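Local structure of transmembrane oligosaccharyl transferase (3WAJ) at residues A[47-52]-A[558-563]; A[546-551]-A[564-569]; A[572-577]-A[623-628]. The protein is a multi-spanning membrane protein of the oligosaccharyl transferase STT3 family, joining a helical transmembrane region to a mixed alpha/beta globular region and holding a zinc ion. All blocks are in the same frame, centred on the assembly; numbering follows the deposited sequence.

Interaction 1: residues A[47-52]-A[558-563]; sequences DPWYYY and EAVAHR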
loop_
_atom_site.group_PDB
_atom_site.type_symbol
_atom_site.label_atom_id
_atom_site.label_comp_id
_atom_site.label_asym_id
_atom_site.label_seq_id
_atom_site.Cartn_x
_atom_site.Cartn_y
_atom_site.Cartn_z
ATOM N N ASP A 47 -0.694 -2.233 4.534
ATOM C CA ASP A 47 -2.073 -2.659 4.776
ATOM C C ASP A 47 -2.284 -3.786 5.811
ATOM O O ASP A 47 -3.262 -3.738 6.566
ATOM C CB ASP A 47 -2.783 -2.966 3.450
ATOM C CG ASP A 47 -2.985 -1.720 2.604
ATOM O OD1 ASP A 47 -2.995 -0.599 3.186
ATOM O OD2 ASP A 47 -3.139 -1.863 1.364
ATOM N N PRO A 48 -1.373 -4.779 5.870
ATOM C CA PRO A 48 -1.529 -5.756 6.960
ATOM C C PRO A 48 -1.463 -5.114 8.345
ATOM O O PRO A 48 -2.090 -5.626 9.270
ATOM C CB PRO A 48 -0.352 -6.716 6.748
ATOM C CG PRO A 48 -0.068 -6.626 5.260
ATOM C CD PRO A 48 -0.300 -5.166 4.932
ATOM N N TRP A 49 -0.723 -4.021 8.502
ATOM C CA TRP A 49 -0.730 -3.339 9.794
ATOM C C TRP A 49 -2.097 -2.739 10.133
ATOM O O TRP A 49 -2.470 -2.646 11.305
ATOM C CB TRP A 49 0.379 -2.289 9.865
ATOM C CG TRP A 49 1.724 -2.957 9.820
ATOM C CD1 TRP A 49 2.405 -3.350 8.701
ATOM C CD2 TRP A 49 2.528 -3.370 10.947
ATOM N NE1 TRP A 49 3.588 -3.963 9.061
ATOM C CE2 TRP A 49 3.686 -3.990 10.430
ATOM C CE3 TRP A 49 2.375 -3.279 12.330
ATOM C CZ2 TRP A 49 4.703 -4.504 11.255
ATOM C CZ3 TRP A 49 3.392 -3.789 13.157
ATOM C CH2 TRP A 49 4.539 -4.392 12.612
ATOM N N TYR A 50 -2.846 -2.337 9.113
ATOM C CA TYR A 50 -4.157 -1.755 9.356
ATOM C C TYR A 50 -5.203 -2.835 9.657
ATOM O O TYR A 50 -6.077 -2.628 10.506
ATOM C CB TYR A 50 -4.606 -0.855 8.192
ATOM C CG TYR A 50 -5.763 0.007 8.598
ATOM C CD1 TYR A 50 -5.566 1.092 9.453
ATOM C CD2 TYR A 50 -7.058 -0.276 8.175
ATOM C CE1 TYR A 50 -6.619 1.905 9.862
ATOM C CE2 TYR A 50 -8.138 0.541 8.570
ATOM C CZ TYR A 50 -7.902 1.627 9.419
ATOM O OH TYR A 50 -8.936 2.430 9.835
ATOM N N TYR A 51 -5.125 -3.980 8.970
ATOM C CA TYR A 51 -5.936 -5.132 9.386
ATOM C C TYR A 51 -5.712 -5.419 10.865
ATOM O O TYR A 51 -6.656 -5.562 11.632
ATOM C CB TYR A 51 -5.685 -6.379 8.526
ATOM C CG TYR A 51 -6.657 -6.397 7.385
ATOM C CD1 TYR A 51 -8.017 -6.554 7.619
ATOM C CD2 TYR A 51 -6.232 -6.176 6.080
ATOM C CE1 TYR A 51 -8.928 -6.501 6.581
ATOM C CE2 TYR A 51 -7.132 -6.141 5.032
ATOM C CZ TYR A 51 -8.471 -6.292 5.286
ATOM O OH TYR A 51 -9.353 -6.257 4.238
ATOM N N TYR A 52 -4.444 -5.460 11.242
ATOM C CA TYR A 52 -4.024 -5.673 12.612
ATOM C C TYR A 52 -4.721 -4.682 13.542
ATOM O O TYR A 52 -5.300 -5.080 14.558
ATOM C CB TYR A 52 -2.502 -5.541 12.655
ATOM C CG TYR A 52 -1.838 -5.469 14.005
ATOM C CD1 TYR A 52 -0.948 -4.427 14.293
ATOM C CD2 TYR A 52 -2.051 -6.443 14.979
ATOM C CE1 TYR A 52 -0.290 -4.344 15.504
ATOM C CE2 TYR A 52 -1.391 -6.361 16.224
ATOM C CZ TYR A 52 -0.509 -5.308 16.462
ATOM O OH TYR A 52 0.155 -5.199 17.658
ATOM N N GLU A 558 0.020 4.544 13.259
ATOM C CA GLU A 558 -1.162 4.158 14.016
ATOM C C GLU A 558 -1.024 2.807 14.732
ATOM O O GLU A 558 -1.319 2.703 15.913
ATOM C CB GLU A 558 -2.370 4.110 13.089
ATOM C CG GLU A 558 -3.642 3.675 13.791
ATOM C CD GLU A 558 -4.863 3.820 12.875
ATOM O OE1 GLU A 558 -4.668 4.019 11.650
ATOM O OE2 GLU A 558 -6.004 3.737 13.378
ATOM N N ALA A 559 -0.594 1.769 14.017
ATOM C CA ALA A 559 -0.533 0.438 14.613
ATOM C C ALA A 559 0.628 0.264 15.603
ATOM O O ALA A 559 0.518 -0.517 16.537
ATOM C CB ALA A 559 -0.506 -0.646 13.534
ATOM N N VAL A 560 1.719 1.005 15.420
ATOM C CA VAL A 560 2.896 0.801 16.261
ATOM C C VAL A 560 3.085 1.897 17.304
ATOM O O VAL A 560 3.366 1.619 18.464
ATOM C CB VAL A 560 4.198 0.608 15.432
ATOM C CG1 VAL A 560 5.388 0.381 16.361
ATOM C CG2 VAL A 560 4.055 -0.580 14.474
ATOM N N ALA A 561 2.934 3.145 16.894
ATOM C CA ALA A 561 3.070 4.252 17.830
ATOM C C ALA A 561 1.788 4.506 18.627
ATOM O O ALA A 561 1.826 5.208 19.639
ATOM C CB ALA A 561 3.501 5.514 17.104
ATOM N N HIS A 562 0.665 3.949 18.164
ATOM C CA HIS A 562 -0.659 4.323 18.685
ATOM C C HIS A 562 -0.789 5.854 18.759
ATOM O O HIS A 562 -1.252 6.395 19.763
ATOM C CB HIS A 562 -0.918 3.715 20.080
ATOM C CG HIS A 562 -1.235 2.251 20.070
ATOM N ND1 HIS A 562 -1.461 1.530 21.224
ATOM C CD2 HIS A 562 -1.354 1.364 19.050
ATOM C CE1 HIS A 562 -1.714 0.270 20.917
ATOM N NE2 HIS A 562 -1.658 0.145 19.602
ATOM N N ARG A 563 -0.347 6.542 17.707
ATOM C CA ARG A 563 -0.580 7.980 17.566
ATOM C C ARG A 563 -1.373 8.237 16.295
ATOM O O ARG A 563 -1.626 7.315 15.532
ATOM C CB ARG A 563 0.734 8.775 17.596
ATOM C CG ARG A 563 1.428 8.715 18.957
ATOM C CD ARG A 563 0.514 9.177 20.123
ATOM N NE ARG A 563 1.207 9.111 21.420
ATOM C CZ ARG A 563 1.221 8.044 22.222
ATOM N NH1 ARG A 563 0.552 6.951 21.877
ATOM N NH2 ARG A 563 1.894 8.075 23.370
#
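Trp49, Tyr50 and Tyr52, near the start of helix 47-60, meet Glu558, Ala559 and Val560 on the last turn of helix 554-561. The contact is buried and joins the STT3 N-terminal family region to the AglB core. Ala559 lies at the centre of the contact: its CB is 3.6 Å from Trp49 O, with CD1 of the Tyr52 ring 3.9 Å from the same CB. That CB also reaches the edge of the Trp49 indole near the ring plane. Trp49 has CG anti to its carbonyl carbon (chi1 -66°), and its benzo side touches Val560, CZ3 lying 3.5 Å from CG2. With CG anti to its backbone N (chi1 -165°), Tyr50 turns a ring edge to the extended Glu558 chain, CE1 standing 3.4 Å from OE1 in the ring plane, with ring and carboxylate planes 63° apart. The polar ends find partners elsewhere: Glu558 OE2 pairs with Arg53, Tyr50 OH with Asp69 and Trp49 NE1 with Leu43 O. Cohesion across the two segments is thus mainly van der Waals, with the Ala559 methyl at its centre. The carboxylate oxygen at the electropositive ring edge probably adds a mild electrostatic attraction.

Interaction 2: residues A[546-551]-A[564-569]; sequences GVISWW and MPIANP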
loop_
_atom_site.group_PDB
_atom_site.type_symbol
_atom_site.label_atom_id
_atom_site.label_comp_id
_atom_site.label_asym_id
_atom_site.label_seq_id
_atom_site.Cartn_x
_atom_site.Cartn_y
_atom_site.Cartn_z
ATOM N N GLY A 546 -1.754 15.622 16.276
ATOM C CA GLY A 546 -1.472 14.850 15.087
ATOM C C GLY A 546 0.009 14.621 14.872
ATOM O O GLY A 546 0.868 15.379 15.350
ATOM N N VAL A 547 0.295 13.555 14.136
ATOM C CA VAL A 547 1.641 13.184 13.782
ATOM C C VAL A 547 1.757 13.251 12.254
ATOM O O VAL A 547 1.076 12.514 11.526
ATOM C CB VAL A 547 1.940 11.780 14.268
ATOM C CG1 VAL A 547 3.378 11.358 13.868
ATOM C CG2 VAL A 547 1.762 11.701 15.777
ATOM N N ILE A 548 2.623 14.136 11.768
ATOM C CA ILE A 548 2.736 14.347 10.336
ATOM C C ILE A 548 3.970 13.670 9.717
ATOM O O ILE A 548 5.094 13.786 10.198
ATOM C CB ILE A 548 2.675 15.845 9.968
ATOM C CG1 ILE A 548 2.427 16.004 8.468
ATOM C CG2 ILE A 548 3.941 16.566 10.381
ATOM C CD1 ILE A 548 1.729 17.300 8.113
ATOM N N SER A 549 3.741 12.968 8.620
ATOM C CA SER A 549 4.789 12.234 7.937
ATOM C C SER A 549 4.246 11.920 6.545
ATOM O O SER A 549 3.093 12.198 6.259
ATOM C CB SER A 549 5.099 10.944 8.708
ATOM O OG SER A 549 6.078 10.178 8.025
ATOM N N TRP A 550 5.056 11.342 5.675
ATOM C CA TRP A 550 4.572 11.013 4.340
ATOM C C TRP A 550 3.433 9.979 4.456
ATOM O O TRP A 550 3.331 9.279 5.475
ATOM C CB TRP A 550 5.735 10.503 3.471
ATOM C CG TRP A 550 5.436 10.399 1.994
ATOM C CD1 TRP A 550 5.789 9.372 1.169
ATOM C CD2 TRP A 550 4.728 11.349 1.169
ATOM N NE1 TRP A 550 5.351 9.617 -0.109
ATOM C CE2 TRP A 550 4.696 10.819 -0.140
ATOM C CE3 TRP A 550 4.117 12.589 1.411
ATOM C CZ2 TRP A 550 4.082 11.489 -1.212
ATOM C CZ3 TRP A 550 3.501 13.247 0.351
ATOM C CH2 TRP A 550 3.493 12.698 -0.944
ATOM N N TRP A 551 2.575 9.878 3.441
ATOM C CA TRP A 551 1.354 9.075 3.590
ATOM C C TRP A 551 1.614 7.570 3.687
ATOM O O TRP A 551 0.825 6.852 4.303
ATOM C CB TRP A 551 0.357 9.377 2.473
ATOM C CG TRP A 551 0.843 9.089 1.078
ATOM C CD1 TRP A 551 1.456 9.968 0.230
ATOM C CD2 TRP A 551 0.710 7.855 0.345
ATOM N NE1 TRP A 551 1.725 9.360 -0.976
ATOM C CE2 TRP A 551 1.287 8.063 -0.933
ATOM C CE3 TRP A 551 0.175 6.595 0.650
ATOM C CZ2 TRP A 551 1.330 7.058 -1.916
ATOM C CZ3 TRP A 551 0.223 5.592 -0.324
ATOM C CH2 TRP A 551 0.797 5.833 -1.595
ATOM N N MET A 564 -1.774 9.478 16.056
ATOM C CA MET A 564 -2.702 9.724 14.959
ATOM C C MET A 564 -2.045 10.438 13.782
ATOM O O MET A 564 -1.708 11.613 13.877
ATOM C CB MET A 564 -3.911 10.514 15.464
ATOM C CG MET A 564 -4.589 9.888 16.677
ATOM S SD MET A 564 -5.925 10.953 17.263
ATOM C CE MET A 564 -6.861 9.827 18.322
ATOM N N PRO A 565 -1.879 9.720 12.657
ATOM C CA PRO A 565 -1.221 10.302 11.479
ATOM C C PRO A 565 -2.147 11.194 10.673
ATOM O O PRO A 565 -3.353 10.926 10.520
ATOM C CB PRO A 565 -0.837 9.064 10.649
ATOM C CG PRO A 565 -1.929 8.071 10.971
ATOM C CD PRO A 565 -2.201 8.290 12.458
ATOM N N ILE A 566 -1.564 12.266 10.159
ATOM C CA ILE A 566 -2.252 13.191 9.264
ATOM C C ILE A 566 -2.563 12.503 7.913
ATOM O O ILE A 566 -3.609 12.740 7.289
ATOM C CB ILE A 566 -1.360 14.442 9.061
ATOM C CG1 ILE A 566 -1.780 15.554 10.021
ATOM C CG2 ILE A 566 -1.316 14.907 7.585
ATOM C CD1 ILE A 566 -1.325 15.329 11.474
ATOM N N ALA A 567 -1.650 11.639 7.472
ATOM C CA ALA A 567 -1.783 11.008 6.163
ATOM C C ALA A 567 -1.692 9.468 6.211
ATOM O O ALA A 567 -1.049 8.906 7.104
ATOM C CB ALA A 567 -0.775 11.599 5.174
ATOM N N ASN A 568 -2.277 8.833 5.192
ATOM C CA ASN A 568 -2.670 7.420 5.161
ATOM C C ASN A 568 -2.173 6.729 3.918
ATOM O O ASN A 568 -2.075 7.356 2.857
ATOM C CB ASN A 568 -4.209 7.331 4.949
ATOM C CG ASN A 568 -4.960 7.184 6.219
ATOM O OD1 ASN A 568 -4.402 6.751 7.222
ATOM N ND2 ASN A 568 -6.239 7.540 6.200
ATOM N N PRO A 569 -1.991 5.406 3.994
ATOM C CA PRO A 569 -1.790 4.628 2.764
ATOM C C PRO A 569 -3.065 4.426 1.924
ATOM O O PRO A 569 -2.983 3.760 0.894
ATOM C CB PRO A 569 -1.223 3.300 3.285
ATOM C CG PRO A 569 -0.567 3.689 4.617
ATOM C CD PRO A 569 -1.560 4.661 5.192
HETATM O O HOH W 1 1.106 11.615 8.739
#
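Trp551 places CG between its backbone N and carbonyl carbon (chi1 61°), and the indole then presents its CE3 edge to Pro569, whose CA lies 3.5 Å away near the ring plane. Ile566 turns CD1 back through chi2 of 76°, and that methyl comes 3.6 Å from the CA of Gly546, which has no CB to occupy this place. The other branch of Ile566, CG2, packs against CD1 of Ile548. The backbones pair in parallel, within a beta-alpha-beta unit in which helix 554-561 connects strand 546-548 to the short edge strand 564-565. Val547 N donates to Met564 O at 2.8 Å, and Ile566 N to Val547 O at 3.0 Å. The two bonds to Val547 use the residues before and after Pro565, so the pairing does not depend on the N-H that proline lacks. Beyond them a water bridges the two backbones, donating to Val547 O at 2.9 Å and accepting from Ser549 N and Ala567 N. Further on, Ala567 CB packs 3.7 Å from Trp551 CB. Trp550 and Trp551 open the WWDYG signature of this family, while strand 605-611 flanks 546-548, its Val609 O bonded to Ser549 OG. Val547 O thus receives two N-H or O-H donors and a CA-H contact from Pro565. Direct bonds fix the register, and the water satisfies backbone groups where no direct bond joins Ser549 and Ala567.

Interaction 3: residues A[572-577]-A[623-628]; sequences AGIGNK and AVWAEG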
loop_
_atom_site.group_PDB
_atom_site.type_symbol
_atom_site.label_atom_id
_atom_site.label_comp_id
_atom_site.label_asym_id
_atom_site.label_seq_id
_atom_site.Cartn_x
_atom_site.Cartn_y
_atom_site.Cartn_z
ATOM N N ALA A 572 -5.223 9.451 2.001
ATOM C CA ALA A 572 -5.858 10.556 2.716
ATOM C C ALA A 572 -4.784 11.468 3.340
ATOM O O ALA A 572 -3.716 10.992 3.731
ATOM C CB ALA A 572 -6.763 10.029 3.798
ATOM N N GLY A 573 -5.075 12.767 3.451
ATOM C CA GLY A 573 -4.209 13.685 4.177
ATOM C C GLY A 573 -2.926 14.113 3.465
ATOM O O GLY A 573 -2.028 14.694 4.088
ATOM N N ILE A 574 -2.830 13.840 2.164
ATOM C CA ILE A 574 -1.678 14.303 1.392
ATOM C C ILE A 574 -1.709 15.825 1.176
ATOM O O ILE A 574 -0.666 16.478 1.183
ATOM C CB ILE A 574 -1.566 13.571 0.040
ATOM C CG1 ILE A 574 -1.241 12.087 0.257
ATOM C CG2 ILE A 574 -0.509 14.218 -0.855
ATOM C CD1 ILE A 574 -1.531 11.190 -0.978
ATOM N N GLY A 575 -2.905 16.385 0.986
ATOM C CA GLY A 575 -3.048 17.811 0.713
ATOM C C GLY A 575 -2.339 18.263 -0.570
ATOM O O GLY A 575 -2.068 17.451 -1.452
ATOM N N ASN A 576 -2.058 19.561 -0.681
ATOM C CA ASN A 576 -1.337 20.128 -1.836
ATOM C C ASN A 576 -1.059 21.613 -1.660
ATOM O O ASN A 576 -1.667 22.260 -0.804
ATOM C CB ASN A 576 -2.112 19.931 -3.150
ATOM C CG ASN A 576 -3.485 20.592 -3.128
ATOM O OD1 ASN A 576 -3.614 21.817 -2.955
ATOM N ND2 ASN A 576 -4.522 19.779 -3.296
ATOM N N LYS A 577 -0.185 22.164 -2.497
ATOM C CA LYS A 577 0.105 23.605 -2.431
ATOM C C LYS A 577 -0.737 24.453 -3.381
ATOM O O LYS A 577 -1.104 25.578 -3.050
ATOM C CB LYS A 577 1.601 23.884 -2.613
ATOM C CG LYS A 577 2.371 23.889 -1.304
ATOM C CD LYS A 577 3.848 23.538 -1.468
ATOM C CE LYS A 577 4.446 24.174 -2.701
ATOM N NZ LYS A 577 5.839 23.688 -2.909
ATOM N N ALA A 623 6.792 16.377 -4.028
ATOM C CA ALA A 623 6.736 17.563 -4.879
ATOM C C ALA A 623 5.621 17.455 -5.906
ATOM O O ALA A 623 4.850 18.406 -6.080
ATOM C CB ALA A 623 8.070 17.812 -5.568
ATOM N N VAL A 624 5.531 16.309 -6.586
ATOM C CA VAL A 624 4.468 16.103 -7.576
ATOM C C VAL A 624 3.082 16.311 -6.967
ATOM O O VAL A 624 2.315 17.125 -7.473
ATOM C CB VAL A 624 4.562 14.744 -8.293
ATOM C CG1 VAL A 624 3.389 14.570 -9.288
ATOM C CG2 VAL A 624 5.890 14.635 -9.026
ATOM N N TRP A 625 2.776 15.622 -5.869
ATOM C CA TRP A 625 1.489 15.820 -5.192
ATOM C C TRP A 625 1.256 17.282 -4.789
ATOM O O TRP A 625 0.145 17.805 -4.922
ATOM C CB TRP A 625 1.393 14.942 -3.933
ATOM C CG TRP A 625 1.064 13.487 -4.168
ATOM C CD1 TRP A 625 1.955 12.453 -4.308
ATOM C CD2 TRP A 625 -0.244 12.901 -4.264
ATOM N NE1 TRP A 625 1.282 11.269 -4.493
ATOM C CE2 TRP A 625 -0.066 11.513 -4.469
ATOM C CE3 TRP A 625 -1.546 13.414 -4.196
ATOM C CZ2 TRP A 625 -1.151 10.624 -4.606
ATOM C CZ3 TRP A 625 -2.627 12.530 -4.335
ATOM C CH2 TRP A 625 -2.419 11.154 -4.537
ATOM N N ALA A 626 2.306 17.927 -4.274
ATOM C CA ALA A 626 2.189 19.295 -3.771
ATOM C C ALA A 626 1.894 20.263 -4.907
ATOM O O ALA A 626 1.091 21.177 -4.755
ATOM C CB ALA A 626 3.470 19.731 -3.005
ATOM N N GLU A 627 2.563 20.052 -6.037
ATOM C CA GLU A 627 2.521 20.997 -7.148
ATOM C C GLU A 627 1.400 20.732 -8.145
ATOM O O GLU A 627 0.895 21.667 -8.757
ATOM C CB GLU A 627 3.864 21.027 -7.892
ATOM C CG GLU A 627 5.056 21.417 -7.032
ATOM C CD GLU A 627 5.000 22.853 -6.561
ATOM O OE1 GLU A 627 4.268 23.644 -7.183
ATOM O OE2 GLU A 627 5.697 23.193 -5.575
ATOM N N GLY A 628 1.027 19.467 -8.323
ATOM C CA GLY A 628 -0.034 19.118 -9.253
ATOM C C GLY A 628 0.413 18.379 -10.508
ATOM O O GLY A 628 -0.403 17.749 -11.186
#
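The C-terminal turn of helix 619-627 is packed here by the loop that leads from strand 564-565 to helix 584-588. The loop takes up a main-chain carbonyl of the last turn: Lys577 N donates to Ala626 O at 2.8 Å. Gly628 then leaves the helix with positive phi. At one end of the contact, Ile574 lies over a face of the Trp625 indole in a CH-pi interaction. Its CD1 sits 3.5 Å from the centroid of the six-membered ring, only 6° off the normal, while CG2 rests 3.6 Å from CE3. Trp625 also meets Trp551 edge-to-face, which ties this helix end to the WWDYG region. Between the anchors, Asn576 CB packs 3.6 Å from Trp625 O, and its OD1 turns away to bond Asn579 N. At the other end Lys577 forms a salt bridge with Glu627. The lysine bends at chi3 (40°), swinging CE towards the acid, and the glutamate bends at chi2 (-67°), which carries CD back to the loop. An ammonium near a helix C-terminus would be expected to suit the local dipole. Both charged ends have further partners, NZ also bonding Thr589 O and Glu627 OE2 also hydrogen-bonded to Tyr636 OH. Lys577 NZ meets Glu627 OE2 at 2.7 Å from the syn side, tilted out of the carboxylate plane.

Interactions 1 and 2 border the zinc site formed by Asp47, Asp161 and His163; interaction 3 follows interaction 2. Interaction 1 contains Asp47, and interaction 2 approaches the site through Pro569, whose side chain is about 9 Å from the zinc and whose CB is 4.3 Å from Asp47 OD1. The centres of interactions 1 and 2 are about 12 Å apart, and they share the beta-alpha-beta unit: helix 554-561 packs on helix 47-60 while its flanking strands pair, with Arg563 CB 3.6 Å from Val547 CG2. Interaction 3 adjoins interaction 2 where Trp551 CD1 comes 3.4 Å from Ile574 CG1. It is separated from interaction 1 by about 10 Å between nearest atoms.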